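Agarase (PDB 3WZ1) hydrolyses the beta-1,4-galactosidic linkages of agarose from within the chain, mainly to neoagarotetraose, through the GH16 beta-jelly-roll catalytic domain described here. Local coordinates at residues Ile133-Gly137 / Gln241-Ser245; Tyr146-Leu150 / Gly179-Arg183; Asp169-Tyr174 / Leu207-Val211. All blocks are in the same frame, centred on the assembly; numbering follows the deposited sequence. Where two conformers were deposited one is given.

Contact 1. Residues Ile133-Gly137 / Gln241-Ser245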
ATOM      1  N   ILE A 133      -1.165   2.481   2.561  1.00  8.31           N
ATOM      2  CA  ILE A 133       0.155   2.564   3.215  1.00  8.39           C
ATOM      3  C   ILE A 133       1.189   2.954   2.165  1.00  8.31           C
ATOM      4  O   ILE A 133       1.356   2.275   1.133  1.00  8.13           O
ATOM      5  CB  ILE A 133       0.593   1.268   3.942  1.00  8.28           C
ATOM      6  CG1 ILE A 133      -0.403   0.882   5.029  1.00  8.57           C
ATOM      7  CG2 ILE A 133       2.009   1.425   4.509  1.00  8.22           C
ATOM      8  CD1 ILE A 133      -0.064  -0.389   5.763  1.00  8.89           C
ATOM      9  N   GLU A 134       1.860   4.074   2.408  1.00  8.40           N
ATOM     10  CA  GLU A 134       3.082   4.442   1.695  1.00  8.52           C
ATOM     11  C   GLU A 134       3.932   5.174   2.713  1.00  8.69           C
ATOM     12  O   GLU A 134       3.587   6.281   3.130  1.00  8.99           O
ATOM     13  CB  GLU A 134       2.817   5.317   0.476  1.00  8.93           C
ATOM     14  CG  GLU A 134       4.090   5.732  -0.243  1.00  9.04           C
ATOM     15  CD  GLU A 134       3.825   6.412  -1.562  1.00  9.63           C
ATOM     16  OE1 GLU A 134       3.321   7.563  -1.582  1.00  9.94           O
ATOM     17  OE2 GLU A 134       4.074   5.772  -2.614  1.00 10.78           O
ATOM     18  N   ALA A 135       5.009   4.542   3.143  1.00  8.48           N
ATOM     19  CA  ALA A 135       5.767   5.090   4.239  1.00  8.62           C
ATOM     20  C   ALA A 135       7.166   4.526   4.240  1.00  8.87           C
ATOM     21  O   ALA A 135       7.421   3.454   3.656  1.00  8.50           O
ATOM     22  CB  ALA A 135       5.071   4.770   5.544  1.00  8.82           C
ATOM     23  N   TYR A 136       8.071   5.244   4.905  1.00  8.90           N
ATOM     24  CA  TYR A 136       9.504   4.964   4.829  1.00  9.29           C
ATOM     25  C   TYR A 136       9.974   4.772   6.266  1.00  9.64           C
ATOM     26  O   TYR A 136       9.983   5.744   7.049  1.00  9.99           O
ATOM     27  CB  TYR A 136      10.232   6.108   4.089  1.00  9.25           C
ATOM     28  CG  TYR A 136       9.482   6.500   2.829  1.00  9.12           C
ATOM     29  CD1 TYR A 136       8.392   7.364   2.904  1.00  9.07           C
ATOM     30  CD2 TYR A 136       9.817   5.971   1.558  1.00  9.13           C
ATOM     31  CE1 TYR A 136       7.645   7.682   1.792  1.00  9.37           C
ATOM     32  CE2 TYR A 136       9.085   6.310   0.434  1.00  9.00           C
ATOM     33  CZ  TYR A 136       7.986   7.153   0.553  1.00  8.82           C
ATOM     34  OH  TYR A 136       7.216   7.510  -0.534  1.00  9.87           O
ATOM     35  N   GLY A 137      10.283   3.536   6.643  1.00  9.81           N
ATOM     36  CA  GLY A 137      10.525   3.185   8.051  1.00 10.35           C
ATOM     37  C   GLY A 137      11.898   3.488   8.630  1.00 11.34           C
ATOM     38  O   GLY A 137      12.074   3.377   9.839  1.00 11.81           O
ATOM     39  N   GLN A 241      11.962   4.322  -4.826  1.00  8.79           N
ATOM     40  CA  GLN A 241      11.250   5.321  -5.613  1.00  9.03           C
ATOM     41  C   GLN A 241      12.201   6.381  -6.146  1.00  9.55           C
ATOM     42  O   GLN A 241      13.164   6.752  -5.468  1.00 10.15           O
ATOM     43  CB  GLN A 241      10.130   5.956  -4.788  1.00  8.88           C
ATOM     44  CG  GLN A 241       9.097   4.927  -4.333  1.00  9.05           C
ATOM     45  CD  GLN A 241       7.962   5.516  -3.525  1.00  9.25           C
ATOM     46  OE1 GLN A 241       8.120   6.523  -2.808  1.00  9.63           O
ATOM     47  NE2 GLN A 241       6.805   4.879  -3.608  1.00  9.48           N
ATOM     48  N   ASN A 242      11.926   6.878  -7.339  1.00 10.18           N
ATOM     49  CA  ASN A 242      12.843   7.818  -7.979  1.00 10.75           C
ATOM     50  C   ASN A 242      13.093   9.102  -7.175  1.00 10.86           C
ATOM     51  O   ASN A 242      14.228   9.560  -7.118  1.00 10.75           O
ATOM     52  CB  ASN A 242      12.373   8.219  -9.369  1.00 11.34           C
ATOM     53  CG  ASN A 242      12.532   7.113 -10.382  1.00 12.11           C
ATOM     54  OD1 ASN A 242      13.558   7.002 -11.073  1.00 16.09           O
ATOM     55  ND2 ASN A 242      11.543   6.293 -10.478  1.00 11.71           N
ATOM     56  N   TRP A 243      12.062   9.650  -6.547  1.00 11.00           N
ATOM     57  CA  TRP A 243      12.244  10.900  -5.794  1.00 11.56           C
ATOM     58  C   TRP A 243      13.253  10.707  -4.657  1.00 11.73           C
ATOM     59  O   TRP A 243      13.807  11.685  -4.155  1.00 12.32           O
ATOM     60  CB  TRP A 243      10.908  11.475  -5.271  1.00 11.45           C
ATOM     61  CG  TRP A 243      10.347  10.731  -4.121  1.00 11.35           C
ATOM     62  CD1 TRP A 243       9.707   9.509  -4.144  1.00 11.76           C
ATOM     63  CD2 TRP A 243      10.404  11.115  -2.749  1.00 11.45           C
ATOM     64  NE1 TRP A 243       9.364   9.133  -2.882  1.00 11.57           N
ATOM     65  CE2 TRP A 243       9.782  10.091  -1.996  1.00 11.66           C
ATOM     66  CE3 TRP A 243      10.909  12.238  -2.076  1.00 11.74           C
ATOM     67  CZ2 TRP A 243       9.654  10.148  -0.620  1.00 11.88           C
ATOM     68  CZ3 TRP A 243      10.777  12.295  -0.701  1.00 12.11           C
ATOM     69  CH2 TRP A 243      10.160  11.247   0.023  1.00 12.48           C
ATOM     70  N   ARG A 244      13.472   9.452  -4.235  1.00 11.64           N
ATOM     71  CA  ARG A 244      14.490   9.131  -3.248  1.00 11.79           C
ATOM     72  C   ARG A 244      15.831   8.799  -3.913  1.00 12.23           C
ATOM     73  O   ARG A 244      16.831   9.484  -3.673  1.00 12.12           O
ATOM     74  CB  ARG A 244      14.026   7.973  -2.349  1.00 11.70           C
ATOM     75  CG  ARG A 244      12.628   8.170  -1.741  1.00 11.47           C
ATOM     76  CD  ARG A 244      12.576   7.750  -0.285  1.00 11.41           C
ATOM     77  NE  ARG A 244      13.065   8.813   0.586  1.00 11.46           N
ATOM     78  CZ  ARG A 244      13.303   8.681   1.886  1.00 11.63           C
ATOM     79  NH1 ARG A 244      13.725   9.750   2.566  1.00 11.40           N
ATOM     80  NH2 ARG A 244      13.147   7.521   2.517  1.00 10.61           N
ATOM     81  N   SER A 245      15.883   7.743  -4.733  1.00 12.10           N
ATOM     82  CA  SER A 245      17.162   7.234  -5.217  1.00 12.40           C
ATOM     83  C   SER A 245      17.787   8.083  -6.324  1.00 12.33           C
ATOM     84  O   SER A 245      19.015   8.052  -6.477  1.00 13.44           O
ATOM     85  CB  SER A 245      17.066   5.773  -5.697  1.00 12.58           C
ATOM     86  OG  SER A 245      16.095   5.621  -6.713  1.00 12.29           O
TER

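Contact 2. Residues Tyr146-Leu150 / Gly179-Arg183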
ATOM      1  N   TYR A 146      10.746  11.325   8.527  1.00 10.02           N
ATOM      2  CA  TYR A 146       9.998  10.352   7.731  1.00  9.87           C
ATOM      3  C   TYR A 146       9.553   9.142   8.541  1.00  9.75           C
ATOM      4  O   TYR A 146       8.469   8.579   8.323  1.00 10.05           O
ATOM      5  CB  TYR A 146      10.801   9.912   6.502  1.00  9.37           C
ATOM      6  CG  TYR A 146      10.880  11.007   5.453  1.00  9.80           C
ATOM      7  CD1 TYR A 146       9.813  11.236   4.594  1.00 10.35           C
ATOM      8  CD2 TYR A 146      11.983  11.851   5.341  1.00 10.20           C
ATOM      9  CE1 TYR A 146       9.830  12.257   3.661  1.00 10.93           C
ATOM     10  CE2 TYR A 146      12.011  12.861   4.392  1.00 10.73           C
ATOM     11  CZ  TYR A 146      10.940  13.056   3.546  1.00 10.86           C
ATOM     12  OH  TYR A 146      10.971  14.062   2.603  1.00 12.10           O
ATOM     13  N   ALA A 147      10.364   8.732   9.499  1.00 10.15           N
ATOM     14  CA  ALA A 147      10.041   7.583  10.340  1.00 10.16           C
ATOM     15  C   ALA A 147       8.805   7.800  11.216  1.00 10.29           C
ATOM     16  O   ALA A 147       8.185   6.845  11.668  1.00 10.82           O
ATOM     17  CB  ALA A 147      11.237   7.217  11.196  1.00 10.41           C
ATOM     18  N   GLU A 148       8.458   9.059  11.448  1.00 10.44           N
ATOM     19  CA  GLU A 148       7.254   9.397  12.209  1.00 11.41           C
ATOM     20  C   GLU A 148       6.044   9.723  11.348  1.00 11.42           C
ATOM     21  O   GLU A 148       5.005  10.155  11.890  1.00 12.20           O
ATOM     22  CB  GLU A 148       7.557  10.538  13.193  1.00 12.53           C
ATOM     23  CG  GLU A 148       8.522  10.076  14.262  1.00 14.21           C
ATOM     24  CD  GLU A 148       8.994  11.150  15.219  1.00 16.32           C
ATOM     25  OE1 GLU A 148       8.479  12.274  15.196  1.00 18.00           O
ATOM     26  OE2 GLU A 148       9.908  10.826  16.010  1.00 18.96           O
ATOM     27  N   ARG A 149       6.106   9.457  10.039  1.00 10.54           N
ATOM     28  CA  ARG A 149       5.070   9.903   9.105  0.50 10.18           C
ATOM     29  C   ARG A 149       4.504   8.725   8.272  1.00 10.12           C
ATOM     30  O   ARG A 149       5.241   7.817   7.901  1.00  9.98           O
ATOM     31  CB  ARG A 149       5.655  10.989   8.184  0.50 10.25           C
ATOM     32  CG  ARG A 149       6.364  12.152   8.908  0.50 10.25           C
ATOM     33  CD  ARG A 149       5.474  13.361   8.962  0.50  9.59           C
ATOM     34  NE  ARG A 149       5.562  14.381  10.034  0.50  8.63           N
ATOM     35  CZ  ARG A 149       6.399  14.514  11.081  0.50  8.17           C
ATOM     36  NH1 ARG A 149       7.433  13.730  11.368  0.50  6.82           N
ATOM     37  NH2 ARG A 149       6.152  15.532  11.885  0.50  8.36           N
ATOM     38  N   LEU A 150       3.215   8.790   7.959  1.00  9.63           N
ATOM     39  CA  LEU A 150       2.574   7.929   6.933  1.00  9.29           C
ATOM     40  C   LEU A 150       2.158   8.858   5.797  1.00  9.32           C
ATOM     41  O   LEU A 150       1.532   9.895   6.031  1.00  9.65           O
ATOM     42  CB  LEU A 150       1.342   7.234   7.501  1.00  9.18           C
ATOM     43  CG  LEU A 150       1.595   6.263   8.653  1.00  9.12           C
ATOM     44  CD1 LEU A 150       0.270   5.842   9.306  1.00  9.51           C
ATOM     45  CD2 LEU A 150       2.401   5.040   8.195  1.00  9.51           C
ATOM     46  N   GLY A 179       5.027  11.081  18.671  1.00 18.41           N
ATOM     47  CA  GLY A 179       6.370  10.620  18.304  1.00 17.30           C
ATOM     48  C   GLY A 179       6.458   9.160  17.854  1.00 15.92           C
ATOM     49  O   GLY A 179       7.543   8.606  17.800  1.00 15.60           O
ATOM     50  N   THR A 180       5.315   8.547  17.539  1.00 14.96           N
ATOM     51  CA  THR A 180       5.250   7.155  17.132  1.00 13.96           C
ATOM     52  C   THR A 180       6.044   6.961  15.850  1.00 13.31           C
ATOM     53  O   THR A 180       5.860   7.693  14.888  1.00 12.74           O
ATOM     54  CB  THR A 180       3.792   6.731  16.873  1.00 14.45           C
ATOM     55  OG1 THR A 180       3.066   6.785  18.117  1.00 14.83           O
ATOM     56  CG2 THR A 180       3.712   5.324  16.335  1.00 14.74           C
ATOM     57  N   LYS A 181       6.925   5.985  15.876  1.00 12.80           N
ATOM     58  CA  LYS A 181       7.659   5.561  14.683  1.00 13.55           C
ATOM     59  C   LYS A 181       6.927   4.334  14.198  1.00 11.99           C
ATOM     60  O   LYS A 181       6.943   3.280  14.828  1.00 11.30           O
ATOM     61  CB  LYS A 181       9.109   5.281  15.023  1.00 15.57           C
ATOM     62  CG  LYS A 181       9.866   6.540  15.447  1.00 18.32           C
ATOM     63  CD  LYS A 181      11.005   6.195  16.372  1.00 22.13           C
ATOM     64  CE  LYS A 181      11.860   7.412  16.675  1.00 25.00           C
ATOM     65  NZ  LYS A 181      11.059   8.445  17.372  1.00 26.91           N
ATOM     66  N   TRP A 182       6.261   4.491  13.054  1.00 11.17           N
ATOM     67  CA  TRP A 182       5.335   3.480  12.566  1.00 11.28           C
ATOM     68  C   TRP A 182       6.012   2.121  12.365  1.00 11.32           C
ATOM     69  O   TRP A 182       5.398   1.091  12.609  1.00 11.29           O
ATOM     70  CB  TRP A 182       4.641   3.970  11.283  1.00 11.05           C
ATOM     71  CG  TRP A 182       3.974   5.298  11.510  1.00 11.11           C
ATOM     72  CD1 TRP A 182       4.445   6.511  11.170  1.00 11.41           C
ATOM     73  CD2 TRP A 182       2.754   5.528  12.233  1.00 11.32           C
ATOM     74  NE1 TRP A 182       3.589   7.500  11.595  1.00 11.21           N
ATOM     75  CE2 TRP A 182       2.547   6.919  12.267  1.00 10.97           C
ATOM     76  CE3 TRP A 182       1.826   4.690  12.857  1.00 11.40           C
ATOM     77  CZ2 TRP A 182       1.438   7.495  12.894  1.00 11.30           C
ATOM     78  CZ3 TRP A 182       0.729   5.251  13.459  1.00 11.44           C
ATOM     79  CH2 TRP A 182       0.545   6.641  13.493  1.00 11.39           C
ATOM     80  N   ARG A 183       7.285   2.127  11.968  1.00 11.53           N
ATOM     81  CA  ARG A 183       8.054   0.887  11.794  1.00 12.57           C
ATOM     82  C   ARG A 183       8.183   0.004  13.050  1.00 12.35           C
ATOM     83  O   ARG A 183       8.492  -1.195  12.942  1.00 12.23           O
ATOM     84  CB  ARG A 183       9.471   1.194  11.279  1.00 13.55           C
ATOM     85  CG  ARG A 183      10.251   2.047  12.283  1.00 15.39           C
ATOM     86  CD  ARG A 183      11.712   1.717  12.414  1.00 16.88           C
ATOM     87  NE  ARG A 183      12.221   2.476  13.567  1.00 17.16           N
ATOM     88  CZ  ARG A 183      12.650   3.738  13.550  1.00 15.64           C
ATOM     89  NH1 ARG A 183      12.669   4.459  12.451  1.00 14.65           N
ATOM     90  NH2 ARG A 183      13.089   4.290  14.685  1.00 16.28           N
TER
HETATM   91  O   HOH W   1       8.303   4.420  10.632  1.00 13.53           O
HETATM   92  O   HOH W   2       3.978   9.874  14.389  1.00 11.79           O

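Contact 3. Residues Asp169-Tyr174 / Leu207-Val211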
ATOM      1  N   ASP A 169      -0.447  19.066   0.232  1.00 14.04           N
ATOM      2  CA  ASP A 169      -0.585  19.846   1.472  1.00 14.30           C
ATOM      3  C   ASP A 169       0.083  19.110   2.632  1.00 14.19           C
ATOM      4  O   ASP A 169       0.347  17.901   2.556  1.00 14.18           O
ATOM      5  CB  ASP A 169      -2.040  20.146   1.788  1.00 14.38           C
ATOM      6  CG  ASP A 169      -2.869  18.889   1.964  1.00 14.42           C
ATOM      7  OD1 ASP A 169      -3.075  18.193   0.941  1.00 14.02           O
ATOM      8  OD2 ASP A 169      -3.291  18.627   3.100  1.00 15.27           O
ATOM      9  N   ALA A 170       0.384  19.829   3.712  1.00 14.40           N
ATOM     10  CA  ALA A 170       1.118  19.252   4.842  1.00 13.96           C
ATOM     11  C   ALA A 170       0.456  18.034   5.469  1.00 13.40           C
ATOM     12  O   ALA A 170       1.139  17.113   5.931  1.00 13.37           O
ATOM     13  CB  ALA A 170       1.366  20.301   5.923  1.00 14.66           C
ATOM     14  N   GLY A 171      -0.884  18.009   5.492  1.00 12.74           N
ATOM     15  CA  GLY A 171      -1.603  16.918   6.098  1.00 12.33           C
ATOM     16  C   GLY A 171      -1.521  15.613   5.324  1.00 11.68           C
ATOM     17  O   GLY A 171      -1.909  14.588   5.847  1.00 12.11           O
ATOM     18  N   SER A 172      -0.961  15.649   4.115  1.00 11.16           N
ATOM     19  CA  SER A 172      -0.715  14.398   3.376  1.00 10.87           C
ATOM     20  C   SER A 172       0.426  13.567   3.968  1.00 10.99           C
ATOM     21  O   SER A 172       0.638  12.415   3.549  1.00 10.82           O
ATOM     22  CB  SER A 172      -0.460  14.688   1.900  1.00 10.95           C
ATOM     23  OG  SER A 172       0.770  15.380   1.710  1.00 10.94           O
ATOM     24  N   TRP A 173       1.182  14.133   4.910  1.00 10.57           N
ATOM     25  CA  TRP A 173       2.146  13.363   5.689  1.00 10.64           C
ATOM     26  C   TRP A 173       1.708  13.358   7.148  1.00 11.05           C
ATOM     27  O   TRP A 173       1.818  14.367   7.867  1.00 11.93           O
ATOM     28  CB  TRP A 173       3.555  13.935   5.547  1.00 10.49           C
ATOM     29  CG  TRP A 173       4.106  13.863   4.181  1.00 10.74           C
ATOM     30  CD1 TRP A 173       3.932  14.763   3.168  1.00 10.69           C
ATOM     31  CD2 TRP A 173       4.961  12.841   3.662  1.00 10.75           C
ATOM     32  NE1 TRP A 173       4.604  14.365   2.052  1.00 10.74           N
ATOM     33  CE2 TRP A 173       5.252  13.186   2.322  1.00 10.36           C
ATOM     34  CE3 TRP A 173       5.501  11.662   4.194  1.00 11.20           C
ATOM     35  CZ2 TRP A 173       6.056  12.398   1.505  1.00 10.67           C
ATOM     36  CZ3 TRP A 173       6.311  10.886   3.371  1.00 10.74           C
ATOM     37  CH2 TRP A 173       6.585  11.270   2.055  1.00 10.58           C
ATOM     38  N   TYR A 174       1.153  12.233   7.581  1.00 10.86           N
ATOM     39  CA  TYR A 174       0.487  12.130   8.875  1.00 10.93           C
ATOM     40  C   TYR A 174       1.423  11.643   9.978  1.00 11.03           C
ATOM     41  O   TYR A 174       2.054  10.587   9.851  1.00 11.23           O
ATOM     42  CB  TYR A 174      -0.721  11.178   8.765  1.00 11.15           C
ATOM     43  CG  TYR A 174      -1.334  10.888  10.121  1.00 11.21           C
ATOM     44  CD1 TYR A 174      -2.210  11.803  10.703  1.00 11.87           C
ATOM     45  CD2 TYR A 174      -0.991   9.759  10.848  1.00 11.93           C
ATOM     46  CE1 TYR A 174      -2.742  11.577  11.954  1.00 11.82           C
ATOM     47  CE2 TYR A 174      -1.519   9.527  12.108  1.00 12.18           C
ATOM     48  CZ  TYR A 174      -2.386  10.457  12.654  1.00 12.59           C
ATOM     49  OH  TYR A 174      -2.915  10.242  13.904  1.00 14.13           O
ATOM     50  N   LEU A 207     -10.388   8.166  12.142  1.00 12.10           N
ATOM     51  CA  LEU A 207     -10.351   9.020  10.957  1.00 11.95           C
ATOM     52  C   LEU A 207      -9.292  10.083  11.162  1.00 12.53           C
ATOM     53  O   LEU A 207      -9.381  10.862  12.130  1.00 13.17           O
ATOM     54  CB  LEU A 207     -11.718   9.686  10.731  1.00 12.35           C
ATOM     55  CG  LEU A 207     -11.806  10.665   9.564  1.00 12.44           C
ATOM     56  CD1 LEU A 207     -11.667   9.931   8.246  1.00 12.46           C
ATOM     57  CD2 LEU A 207     -13.133  11.405   9.596  1.00 12.76           C
ATOM     58  N   VAL A 208      -8.324  10.167  10.248  1.00 11.75           N
ATOM     59  CA  VAL A 208      -7.280  11.193  10.341  1.00 11.30           C
ATOM     60  C   VAL A 208      -7.249  12.189   9.180  1.00 11.54           C
ATOM     61  O   VAL A 208      -6.657  13.261   9.323  1.00 13.08           O
ATOM     62  CB  VAL A 208      -5.872  10.575  10.535  1.00 11.43           C
ATOM     63  CG1 VAL A 208      -5.822   9.757  11.810  1.00 11.40           C
ATOM     64  CG2 VAL A 208      -5.436   9.730   9.341  1.00 11.76           C
ATOM     65  N   ARG A 209      -7.876  11.878   8.049  1.00 10.84           N
ATOM     66  CA  ARG A 209      -7.848  12.781   6.896  1.00 11.05           C
ATOM     67  C   ARG A 209      -8.972  12.439   5.950  1.00 11.80           C
ATOM     68  O   ARG A 209      -9.207  11.259   5.646  1.00 11.40           O
ATOM     69  CB  ARG A 209      -6.505  12.665   6.161  1.00 11.09           C
ATOM     70  CG  ARG A 209      -6.380  13.464   4.874  1.00 11.05           C
ATOM     71  CD  ARG A 209      -4.935  13.411   4.409  1.00 10.85           C
ATOM     72  NE  ARG A 209      -4.677  13.987   3.100  1.00 10.77           N
ATOM     73  CZ  ARG A 209      -4.399  15.268   2.845  1.00 10.71           C
ATOM     74  NH1 ARG A 209      -4.402  16.185   3.816  1.00 11.15           N
ATOM     75  NH2 ARG A 209      -4.110  15.631   1.610  1.00 11.22           N
ATOM     76  N   THR A 210      -9.628  13.478   5.430  1.00 11.21           N
ATOM     77  CA  THR A 210     -10.652  13.326   4.416  1.00 11.55           C
ATOM     78  C   THR A 210     -10.201  14.104   3.199  1.00 11.76           C
ATOM     79  O   THR A 210      -9.824  15.276   3.305  1.00 12.54           O
ATOM     80  CB  THR A 210     -12.020  13.832   4.915  1.00 12.00           C
ATOM     81  OG1 THR A 210     -12.430  13.049   6.033  1.00 12.45           O
ATOM     82  CG2 THR A 210     -13.058  13.722   3.826  1.00 12.54           C
ATOM     83  N   VAL A 211     -10.226  13.456   2.043  1.00 10.79           N
ATOM     84  CA  VAL A 211      -9.842  14.065   0.789  1.00 10.95           C
ATOM     85  C   VAL A 211     -11.074  14.031  -0.111  1.00 11.41           C
ATOM     86  O   VAL A 211     -11.451  12.974  -0.611  1.00 10.45           O
ATOM     87  CB  VAL A 211      -8.665  13.291   0.165  1.00 11.02           C
ATOM     88  CG1 VAL A 211      -8.309  13.850  -1.208  1.00 10.96           C
ATOM     89  CG2 VAL A 211      -7.464  13.346   1.108  1.00 11.09           C
TER

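Contact 1. Residues Ile133-Gly137 / Gln241-Ser245
Tyr136 turns its ring against the edge of Trp243: the ring of Tyr136 and the six-membered ring of Trp243 form an offset edge-to-face pair, centroids 5.5 Å apart and planes at 81°, with Tyr136 CZ 3.6 Å from Trp243 CZ2. Along the same ring runs Arg244, whose NH2 comes to 3.6 Å from Tyr136 CB; its guanidinium is bound by Gln143 and Val114 O. The polar side of the contact centres on Gln241, the N-cap residue of helix 242-245. Its OE1 accepts two hydrogen bonds, from Tyr136 OH at 2.6 Å and from Trp243 NE1 at 2.9 Å, while its NE2 donates to Glu134 OE2 at 3.0 Å and also to Glu239. Glu134, near the end of strand 128-135, is the predicted proton donor of this GH16 enzyme; its side chain lies about 5 Å from that of Glu129, the predicted nucleophile. The other oxygen, Glu134 OE1, is hydrogen-bonded to His151. With tyrosine and tryptophan both donating to OE1, the orientation of the Gln241 amide is fixed and its NH2 group is left facing the acid. Glu134 OE2 therefore receives its hydrogen bond from a neutral amide, consistent with a carboxyl positioned for its predicted role.

Contact 2. Residues Tyr146-Leu150 / Gly179-Arg183
Trp182 and Glu148 carry the largest buried areas, followed by Ala147. The indole of Trp182 lies over Leu150, whose CG sits 3.6 Å from the centroid of the five-membered ring and almost on its normal, a CH-pi contact. At the ring's edge Trp182 NE1 gives a weak hydrogen bond to Glu148 O (3.0 Å), and Trp182 N gives another weak one to Ala147 O (3.3 Å). Ala147 O is also 3.3 Å from Lys181 CA, a CA-H...O contact, and takes a bond from a water that in turn accepts from Arg183 N. The carboxylate of Glu148 folds back over the loop to a salt bridge, OE2 to Lys181 NZ at 3.0 Å. The contact thus ties the turn leaving helix 144-147 to the loop between strands 173-174 and 187-195. Next to it, Leu150 starts strand 150-158, pairs with Tyr174, and with Trp182 packs on Val203 of strand 198-203.

Contact 3. Residues Asp169-Tyr174 / Leu207-Val211
A classic beta bulge in strand 206-212 puts two consecutive residues, Val208 and Arg209, opposite Tyr201 of strand 198-203, and both of their CA-to-CB bonds point toward segment 169-174. Each meets a different part of it. Arg209 extends in an all-trans chain as far as its NE and ends in a two-pronged salt bridge with Asp169: NH1 to OD2 and NH2 to OD1, both 2.8 Å and both nearly straight. The carboxylate meets the edge of the guanidinium, while the backbone of the 3-10 turn 170-172 lies over one of its faces, with Gly171 C 3.3 Å from Arg209 NH1. Gly171 has no side chain, and a CB there would come tightly against that nitrogen. The turn itself is closed by Ser172, whose N and OG both bond to Asp169 O, at 3.0 and 2.7 Å. Val208 meets Tyr174 instead: its CB is 3.6 Å from Tyr174 CE1, and its CG2 stands over the ring face, 4.2 Å from the centroid, in a CH-pi contact. Leu152 of strand 150-158 touches Val208, Arg209 and Tyr174 alike. Ion pair and apolar patch thus work side by side at the surface; a bidentate pair of this kind fits the view that abundant salt bridges contribute to the thermostability of this agarase.

How the contacts relate
All three contacts belong to the GH16 domain, with centres about 13 Å (contacts 1 and 2), about 14 Å (2 and 3) and about 17 Å (1 and 3) apart. Contact 1 closes a long loop of chain that contains the other two, whose segments alternate along the sequence. Strand 150-158 follows helix 144-147 and pairs with both strand 128-135 and strand 173-174, the latter through Leu150 O and Tyr174 N, 2.8 Å apart. Arg183 NH1 reaches Gly137 O, joining contacts 2 and 1, and Trp173 packs on Tyr136, Trp243 and Tyr146. Strands 128-135, 150-158 and 173-174 thus pair in succession beside the predicted proton donor, and contact 3 joins the last to strand 206-212.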